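PDB 3OYR: trans-isoprenyl diphosphate synthase from Caulobacter crescentus, which probably extends farnesyl diphosphate with isopentenyl diphosphate units to make octaprenyl diphosphate, the precursor of quinone side chains, with the help of divalent metal ions. Local coordinates for residues 175-180 with 278-283; 87-92 with 145-150. All coordinates share one frame; numbering follows the deposited sequence.

In the fold
Interactions 1 and 2 lie on opposite sides of the chain's centre, their own centres about 42 Å apart; helix 150-173 starts in the second segment of interaction 2 and leads, at its far end, into the loop of interaction 1. Both are partly buried and sit near helix ends. Interaction 1 joins that loop to the end of helix 273-281; it is van der Waals packing with no hydrogen bond across it, one leucine methyl against a helix turn and its backbone. Interaction 2 brings the start of helix 87-109 against the end of helix 126-147. Its chemistry is mixed: an apolar patch lies next to a salt bridge and a bridging water. Met150 also packs on the second subunit, whereas no other chain touches interaction 1.

Interaction 1. Residues 175-180 with 278-283; sequences HDLNLS and RAIGRR
Leu177 meets the last turn of helix 273-281 through a single methyl, CD2, which rests on the backbone where Ile280 passes into Gly281. Leu177 CD2 comes closest at Gly281 N, 3.5 Å away, with Gly281 CA just behind. With no side chain at Gly281, the leucine lies directly on the main chain there. The chi1 of Leu177, 20°, leaves CG nearly eclipsed with the backbone N, and chi2 is likewise not staggered.

Ile280 receives the same methyl on the root of its side chain. Ile280 CB and Ile280 CG2 each lie 3.9 Å from Leu177 CD2, CG2 being anti to the backbone N. The longer CG1-CD1 branch turns away from the loop, and the side chain as a whole also packs against Phe252 and Leu261. Ile280 is buried, Leu177 partly exposed and Gly281 exposed.

No hydrogen bond crosses between 175-180 and 278-283. His175 ND1 and Arg283 NE stay 5.9 Å apart, not in contact. Within the loop, Asn178 N gives a weak bond to Asp176 OD1, and farther on Ser180 OG caps helix 181-206 at Val183 N.

The Ile280 side chain is about 14 Å from a bound calcium ion, so the contact itself takes no part in that site. What the contact joins is an interhelical loop and the end of a short helix, a piece of peripheral packing in the all-alpha isoprenoid synthase fold of the FPP/GGPP synthase family.

Interaction 2. Residues 87-92 with 145-150; sequences FQKLAA and VETNSM
Lys89 and Leu90, in the first turns of helix 87-109, pack against Glu146 and Thr147 at the end of helix 126-147, a helix-to-helix contact in the all-alpha isoprenoid synthase fold. Lys89 and Thr147 bring the two backbones nearest, with CA atoms 6.9 Å apart. Farther along, helix 87-109 carries Asp105 and Asp109, which bind calcium.

The apolar part centres on the methyl of Thr147. Thr147 CG2 lies 3.7 Å from both Lys89 CB and Leu90 CD2, spanning the root of one side chain and the tip of the other. Leu90, which is buried, also packs on Met144 and on Ser206 of helix 181-206.

The charged part is a salt bridge. Lys89 runs out fully extended beyond CG and crosses the Glu146 side chain at about a right angle. Lys89 NZ lies beside Glu146 CB and bonds to Glu146 OE2 at 2.6 Å. OE2 uses the lone pair that points away from OE1. The other oxygen, OE1, pairs with Arg45 of helix 25-45, so the carboxylate is held between two cations, which probably keeps it ionised.

Polar bonds finish the helix end. Thr147 OG1, set between the backbone N and the carbonyl carbon (chi1 78°), bonds to Met144 O and accepts from Ser149 N at 3.2 Å, an ST turn that carries the chain past Asn148. One water closes the edge: it accepts from Lys89 NZ at 3.1 Å and donates to Glu146 O, also at 3.1 Å.

Interaction 1. Residues 175-180 with 278-283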
ATOM      1  N   HIS B 175      -2.935 -17.882  14.246  1.00 48.56           N
ATOM      2  CA  HIS B 175      -4.037 -17.830  15.205  1.00 53.10           C
ATOM      3  C   HIS B 175      -4.524 -19.196  15.683  1.00 57.08           C
ATOM      4  O   HIS B 175      -5.692 -19.359  16.032  1.00 58.29           O
ATOM      5  CB  HIS B 175      -5.168 -16.959  14.646  1.00 51.85           C
ATOM      6  CG  HIS B 175      -4.767 -15.528  14.471  1.00 50.01           C
ATOM      7  ND1 HIS B 175      -5.008 -14.566  15.428  1.00 56.83           N
ATOM      8  CD2 HIS B 175      -4.087 -14.908  13.477  1.00 49.57           C
ATOM      9  CE1 HIS B 175      -4.520 -13.408  15.018  1.00 54.98           C
ATOM     10  NE2 HIS B 175      -3.955 -13.588  13.836  1.00 50.56           N
ATOM     11  N   ASP B 176      -3.610 -20.170  15.687  1.00 60.84           N
ATOM     12  CA  ASP B 176      -3.824 -21.474  16.320  1.00 68.64           C
ATOM     13  C   ASP B 176      -2.522 -21.970  16.952  1.00 70.93           C
ATOM     14  O   ASP B 176      -1.432 -21.673  16.458  1.00 69.56           O
ATOM     15  CB  ASP B 176      -4.460 -22.510  15.359  1.00 72.32           C
ATOM     16  CG  ASP B 176      -3.462 -23.120  14.361  1.00 77.99           C
ATOM     17  OD1 ASP B 176      -2.777 -24.117  14.704  1.00 74.70           O
ATOM     18  OD2 ASP B 176      -3.405 -22.633  13.209  1.00 85.00           O
ATOM     19  N   LEU B 177      -2.648 -22.725  18.043  1.00 76.03           N
ATOM     20  CA  LEU B 177      -1.492 -23.177  18.840  1.00 77.11           C
ATOM     21  C   LEU B 177      -0.626 -24.257  18.184  1.00 74.88           C
ATOM     22  O   LEU B 177       0.497 -24.517  18.631  1.00 74.01           O
ATOM     23  CB  LEU B 177      -1.914 -23.612  20.256  1.00 82.14           C
ATOM     24  CG  LEU B 177      -3.364 -23.982  20.590  1.00 88.54           C
ATOM     25  CD1 LEU B 177      -3.431 -25.190  21.515  1.00 95.02           C
ATOM     26  CD2 LEU B 177      -4.081 -22.793  21.211  1.00 91.78           C
ATOM     27  N   ASN B 178      -1.130 -24.874  17.121  1.00 73.08           N
ATOM     28  CA  ASN B 178      -0.321 -25.828  16.381  1.00 75.79           C
ATOM     29  C   ASN B 178       0.424 -25.173  15.208  1.00 73.30           C
ATOM     30  O   ASN B 178       0.507 -25.716  14.100  1.00 73.05           O
ATOM     31  CB  ASN B 178      -1.149 -27.034  15.944  1.00 80.47           C
ATOM     32  CG  ASN B 178      -0.409 -28.348  16.158  1.00 92.32           C
ATOM     33  OD1 ASN B 178       0.035 -28.657  17.273  1.00 93.21           O
ATOM     34  ND2 ASN B 178      -0.269 -29.130  15.089  1.00 96.11           N
ATOM     35  N   LEU B 179       0.954 -23.984  15.481  1.00 64.32           N
ATOM     36  CA  LEU B 179       1.839 -23.286  14.576  1.00 56.93           C
ATOM     37  C   LEU B 179       3.251 -23.819  14.804  1.00 49.13           C
ATOM     38  O   LEU B 179       3.724 -23.894  15.940  1.00 48.48           O
ATOM     39  CB  LEU B 179       1.765 -21.776  14.854  1.00 56.44           C
ATOM     40  CG  LEU B 179       2.768 -20.825  14.192  1.00 54.78           C
ATOM     41  CD1 LEU B 179       2.453 -20.677  12.721  1.00 57.95           C
ATOM     42  CD2 LEU B 179       2.748 -19.465  14.859  1.00 48.76           C
ATOM     43  N   SER B 180       3.924 -24.208  13.733  1.00 45.65           N
ATOM     44  CA  SER B 180       5.293 -24.693  13.866  1.00 44.51           C
ATOM     45  C   SER B 180       6.257 -23.518  13.917  1.00 45.88           C
ATOM     46  O   SER B 180       5.910 -22.402  13.536  1.00 45.79           O
ATOM     47  CB  SER B 180       5.665 -25.644  12.721  1.00 46.58           C
ATOM     48  OG  SER B 180       5.872 -24.932  11.516  1.00 51.84           O
ATOM     49  N   ARG B 278      -8.136 -22.249  25.881  1.00 86.43           N
ATOM     50  CA  ARG B 278      -9.155 -21.252  26.185  1.00 86.38           C
ATOM     51  C   ARG B 278      -8.714 -19.858  25.733  1.00 84.52           C
ATOM     52  O   ARG B 278      -9.439 -19.185  24.999  1.00 82.08           O
ATOM     53  CB  ARG B 278      -9.462 -21.266  27.689  1.00 87.84           C
ATOM     54  CG  ARG B 278     -10.609 -20.360  28.135  1.00 89.09           C
ATOM     55  CD  ARG B 278     -10.868 -20.462  29.642  1.00 92.41           C
ATOM     56  NE  ARG B 278      -9.752 -19.961  30.450  1.00 95.13           N
ATOM     57  CZ  ARG B 278      -8.922 -20.725  31.161  1.00 98.37           C
ATOM     58  NH1 ARG B 278      -9.064 -22.047  31.185  1.00 99.08           N
ATOM     59  NH2 ARG B 278      -7.946 -20.161  31.855  1.00 98.64           N
ATOM     60  N   ALA B 279      -7.517 -19.453  26.157  1.00 82.72           N
ATOM     61  CA  ALA B 279      -7.019 -18.096  25.938  1.00 80.70           C
ATOM     62  C   ALA B 279      -6.621 -17.785  24.494  1.00 80.55           C
ATOM     63  O   ALA B 279      -6.740 -16.640  24.062  1.00 82.19           O
ATOM     64  CB  ALA B 279      -5.860 -17.799  26.879  1.00 79.10           C
ATOM     65  N   ILE B 280      -6.149 -18.792  23.758  1.00 77.93           N
ATOM     66  CA  ILE B 280      -5.610 -18.581  22.407  1.00 77.45           C
ATOM     67  C   ILE B 280      -6.457 -19.231  21.310  1.00 80.50           C
ATOM     68  O   ILE B 280      -6.834 -18.570  20.336  1.00 81.42           O
ATOM     69  CB  ILE B 280      -4.135 -19.077  22.295  1.00 73.93           C
ATOM     70  CG1 ILE B 280      -3.240 -18.398  23.345  1.00 69.73           C
ATOM     71  CG2 ILE B 280      -3.589 -18.913  20.868  1.00 75.81           C
ATOM     72  CD1 ILE B 280      -2.877 -16.942  23.058  1.00 60.90           C
ATOM     73  N   GLY B 281      -6.736 -20.523  21.471  1.00 84.01           N
ATOM     74  CA  GLY B 281      -7.492 -21.303  20.491  1.00 87.04           C
ATOM     75  C   GLY B 281      -8.935 -20.860  20.366  1.00 90.04           C
ATOM     76  O   GLY B 281      -9.423 -20.629  19.257  1.00 92.03           O
ATOM     77  N   ARG B 282      -9.615 -20.739  21.504  1.00 91.44           N
ATOM     78  CA  ARG B 282     -10.981 -20.220  21.537  1.00 93.36           C
ATOM     79  C   ARG B 282     -10.988 -18.716  21.809  1.00 94.90           C
ATOM     80  O   ARG B 282     -12.002 -18.046  21.585  1.00 94.19           O
ATOM     81  CB  ARG B 282     -11.828 -20.951  22.580  1.00 93.77           C
ATOM     82  CG  ARG B 282     -11.898 -22.459  22.408  1.00 95.00           C
ATOM     83  CD  ARG B 282     -13.040 -23.029  23.224  1.00 98.30           C
ATOM     84  NE  ARG B 282     -12.594 -24.088  24.128  1.00 98.04           N
ATOM     85  CZ  ARG B 282     -12.370 -23.922  25.430  1.00 95.32           C
ATOM     86  NH1 ARG B 282     -12.554 -22.739  26.003  1.00 91.38           N
ATOM     87  NH2 ARG B 282     -11.964 -24.947  26.165  1.00 92.72           N
ATOM     88  N   ARG B 283      -9.850 -18.215  22.303  1.00 95.52           N
ATOM     89  CA  ARG B 283      -9.576 -16.777  22.514  1.00 97.13           C
ATOM     90  C   ARG B 283     -10.465 -16.077  23.564  1.00 98.19           C
ATOM     91  O   ARG B 283     -10.846 -14.909  23.401  1.00 96.98           O
ATOM     92  CB  ARG B 283      -9.551 -16.016  21.177  1.00 96.63           C
ATOM     93  CG  ARG B 283      -8.404 -15.037  21.048  1.00 97.24           C
ATOM     94  CD  ARG B 283      -8.279 -14.522  19.624  1.00100.22           C
ATOM     95  NE  ARG B 283      -9.346 -13.589  19.269  1.00103.72           N
ATOM     96  CZ  ARG B 283      -9.349 -12.289  19.559  1.00102.14           C
ATOM     97  NH1 ARG B 283     -10.371 -11.534  19.186  1.00103.10           N
ATOM     98  NH2 ARG B 283      -8.342 -11.736  20.220  1.00101.97           N
TER

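Interaction 2. Residues 87-92 with 145-150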
ATOM      1  N   PHE B  87      20.906   7.956  -2.651  1.00 30.94           N
ATOM      2  CA  PHE B  87      20.401   6.937  -1.744  1.00 27.44           C
ATOM      3  C   PHE B  87      19.444   7.503  -0.694  1.00 25.57           C
ATOM      4  O   PHE B  87      18.648   6.751  -0.139  1.00 25.42           O
ATOM      5  CB  PHE B  87      21.563   6.178  -1.067  1.00 25.60           C
ATOM      6  CG  PHE B  87      22.439   7.046  -0.186  1.00 29.30           C
ATOM      7  CD1 PHE B  87      23.600   7.621  -0.696  1.00 27.70           C
ATOM      8  CD2 PHE B  87      22.113   7.280   1.151  1.00 25.01           C
ATOM      9  CE1 PHE B  87      24.423   8.416   0.096  1.00 28.25           C
ATOM     10  CE2 PHE B  87      22.930   8.088   1.961  1.00 30.00           C
ATOM     11  CZ  PHE B  87      24.089   8.661   1.428  1.00 24.59           C
ATOM     12  N   GLN B  88      19.518   8.813  -0.426  1.00 26.96           N
ATOM     13  CA  GLN B  88      18.655   9.448   0.588  1.00 26.25           C
ATOM     14  C   GLN B  88      17.176   9.360   0.244  1.00 23.71           C
ATOM     15  O   GLN B  88      16.333   9.262   1.150  1.00 25.02           O
ATOM     16  CB  GLN B  88      19.039  10.921   0.831  1.00 30.48           C
ATOM     17  CG  GLN B  88      20.340  11.131   1.651  1.00 35.64           C
ATOM     18  CD  GLN B  88      20.809  12.593   1.657  1.00 40.51           C
ATOM     19  OE1 GLN B  88      20.017  13.495   1.416  1.00 28.03           O
ATOM     20  NE2 GLN B  88      22.112  12.820   1.909  1.00 28.19           N
ATOM     21  N   LYS B  89      16.851   9.438  -1.047  1.00 18.63           N
ATOM     22  CA  LYS B  89      15.477   9.245  -1.511  1.00 22.28           C
ATOM     23  C   LYS B  89      14.975   7.824  -1.270  1.00 23.57           C
ATOM     24  O   LYS B  89      13.817   7.643  -0.866  1.00 31.07           O
ATOM     25  CB  LYS B  89      15.312   9.639  -2.972  1.00 28.36           C
ATOM     26  CG  LYS B  89      15.751  11.072  -3.261  1.00 36.81           C
ATOM     27  CD  LYS B  89      15.405  11.481  -4.681  1.00 34.39           C
ATOM     28  CE  LYS B  89      15.645  12.986  -4.891  1.00 40.48           C
ATOM     29  NZ  LYS B  89      15.017  13.439  -6.181  1.00 45.80           N
ATOM     30  N   LEU B  90      15.850   6.840  -1.500  1.00 27.71           N
ATOM     31  CA  LEU B  90      15.568   5.426  -1.188  1.00 28.41           C
ATOM     32  C   LEU B  90      15.357   5.248   0.297  1.00 27.30           C
ATOM     33  O   LEU B  90      14.370   4.628   0.709  1.00 28.96           O
ATOM     34  CB  LEU B  90      16.684   4.497  -1.684  1.00 31.95           C
ATOM     35  CG  LEU B  90      17.001   4.558  -3.181  1.00 32.85           C
ATOM     36  CD1 LEU B  90      18.204   3.689  -3.519  1.00 41.79           C
ATOM     37  CD2 LEU B  90      15.817   4.169  -4.062  1.00 30.71           C
ATOM     38  N   ALA B  91      16.237   5.846   1.104  1.00 25.99           N
ATOM     39  CA  ALA B  91      16.085   5.806   2.571  1.00 26.21           C
ATOM     40  C   ALA B  91      14.750   6.370   3.014  1.00 26.75           C
ATOM     41  O   ALA B  91      14.055   5.763   3.845  1.00 25.18           O
ATOM     42  CB  ALA B  91      17.243   6.539   3.269  1.00 21.43           C
ATOM     43  N   ALA B  92      14.388   7.523   2.445  1.00 24.71           N
ATOM     44  CA  ALA B  92      13.079   8.120   2.687  1.00 22.52           C
ATOM     45  C   ALA B  92      11.910   7.197   2.253  1.00 22.29           C
ATOM     46  O   ALA B  92      10.908   7.026   2.990  1.00 23.98           O
ATOM     47  CB  ALA B  92      13.004   9.500   1.978  1.00 13.57           C
ATOM     48  N   VAL B 145      11.358   6.264  -8.091  1.00 30.99           N
ATOM     49  CA  VAL B 145      11.387   6.649  -9.499  1.00 34.15           C
ATOM     50  C   VAL B 145      12.387   7.785  -9.764  1.00 40.43           C
ATOM     51  O   VAL B 145      13.165   7.734 -10.738  1.00 37.70           O
ATOM     52  CB  VAL B 145       9.960   7.019 -10.008  1.00 33.55           C
ATOM     53  CG1 VAL B 145      10.041   7.736 -11.316  1.00 28.41           C
ATOM     54  CG2 VAL B 145       9.073   5.750 -10.151  1.00 24.51           C
ATOM     55  N   GLU B 146      12.384   8.795  -8.888  1.00 37.05           N
ATOM     56  CA  GLU B 146      13.312   9.931  -9.011  1.00 33.62           C
ATOM     57  C   GLU B 146      14.789   9.545  -9.017  1.00 34.31           C
ATOM     58  O   GLU B 146      15.597  10.210  -9.670  1.00 39.04           O
ATOM     59  CB  GLU B 146      13.079  10.953  -7.905  1.00 33.54           C
ATOM     60  CG  GLU B 146      11.837  11.814  -8.068  1.00 40.94           C
ATOM     61  CD  GLU B 146      11.483  12.592  -6.803  1.00 47.20           C
ATOM     62  OE1 GLU B 146      10.280  12.692  -6.505  1.00 60.20           O
ATOM     63  OE2 GLU B 146      12.397  13.103  -6.114  1.00 47.55           O
ATOM     64  N   THR B 147      15.149   8.491  -8.293  1.00 28.72           N
ATOM     65  CA  THR B 147      16.544   8.044  -8.239  1.00 35.96           C
ATOM     66  C   THR B 147      16.994   7.391  -9.547  1.00 38.23           C
ATOM     67  O   THR B 147      18.204   7.246  -9.779  1.00 37.14           O
ATOM     68  CB  THR B 147      16.782   7.018  -7.115  1.00 39.80           C
ATOM     69  OG1 THR B 147      16.303   5.737  -7.537  1.00 53.93           O
ATOM     70  CG2 THR B 147      16.054   7.422  -5.849  1.00 33.14           C
ATOM     71  N   ASN B 148      16.027   6.956 -10.369  1.00 36.61           N
ATOM     72  CA  ASN B 148      16.311   6.263 -11.641  1.00 37.24           C
ATOM     73  C   ASN B 148      17.029   4.917 -11.473  1.00 30.79           C
ATOM     74  O   ASN B 148      17.654   4.410 -12.394  1.00 37.11           O
ATOM     75  CB  ASN B 148      17.109   7.167 -12.597  1.00 39.33           C
ATOM     76  CG  ASN B 148      16.368   7.465 -13.861  1.00 51.35           C
ATOM     77  OD1 ASN B 148      15.514   6.689 -14.312  1.00 58.62           O
ATOM     78  ND2 ASN B 148      16.694   8.595 -14.461  1.00 60.21           N
ATOM     79  N   SER B 149      16.953   4.340 -10.287  1.00 26.35           N
ATOM     80  CA  SER B 149      17.556   3.044 -10.084  1.00 28.68           C
ATOM     81  C   SER B 149      16.501   1.972 -10.168  1.00 25.80           C
ATOM     82  O   SER B 149      15.719   1.741  -9.225  1.00 25.20           O
ATOM     83  CB  SER B 149      18.328   2.964  -8.773  1.00 29.69           C
ATOM     84  OG  SER B 149      18.793   1.632  -8.614  1.00 39.80           O
ATOM     85  N   MET B 150      16.466   1.333 -11.326  1.00 30.24           N
ATOM     86  CA  MET B 150      15.478   0.293 -11.568  1.00 33.04           C
ATOM     87  C   MET B 150      15.679  -0.921 -10.666  1.00 25.58           C
ATOM     88  O   MET B 150      14.712  -1.546 -10.210  1.00 26.86           O
ATOM     89  CB  MET B 150      15.404  -0.076 -13.059  1.00 33.80           C
ATOM     90  CG  MET B 150      14.249  -1.024 -13.391  1.00 35.38           C
ATOM     91  SD  MET B 150      12.535  -0.413 -13.272  1.00 25.17           S
ATOM     92  CE  MET B 150      12.491   0.882 -12.094  1.00 44.81           C
TER
HETATM   93  O   HOH W   1      17.255  11.970  -7.739  1.00 50.89           O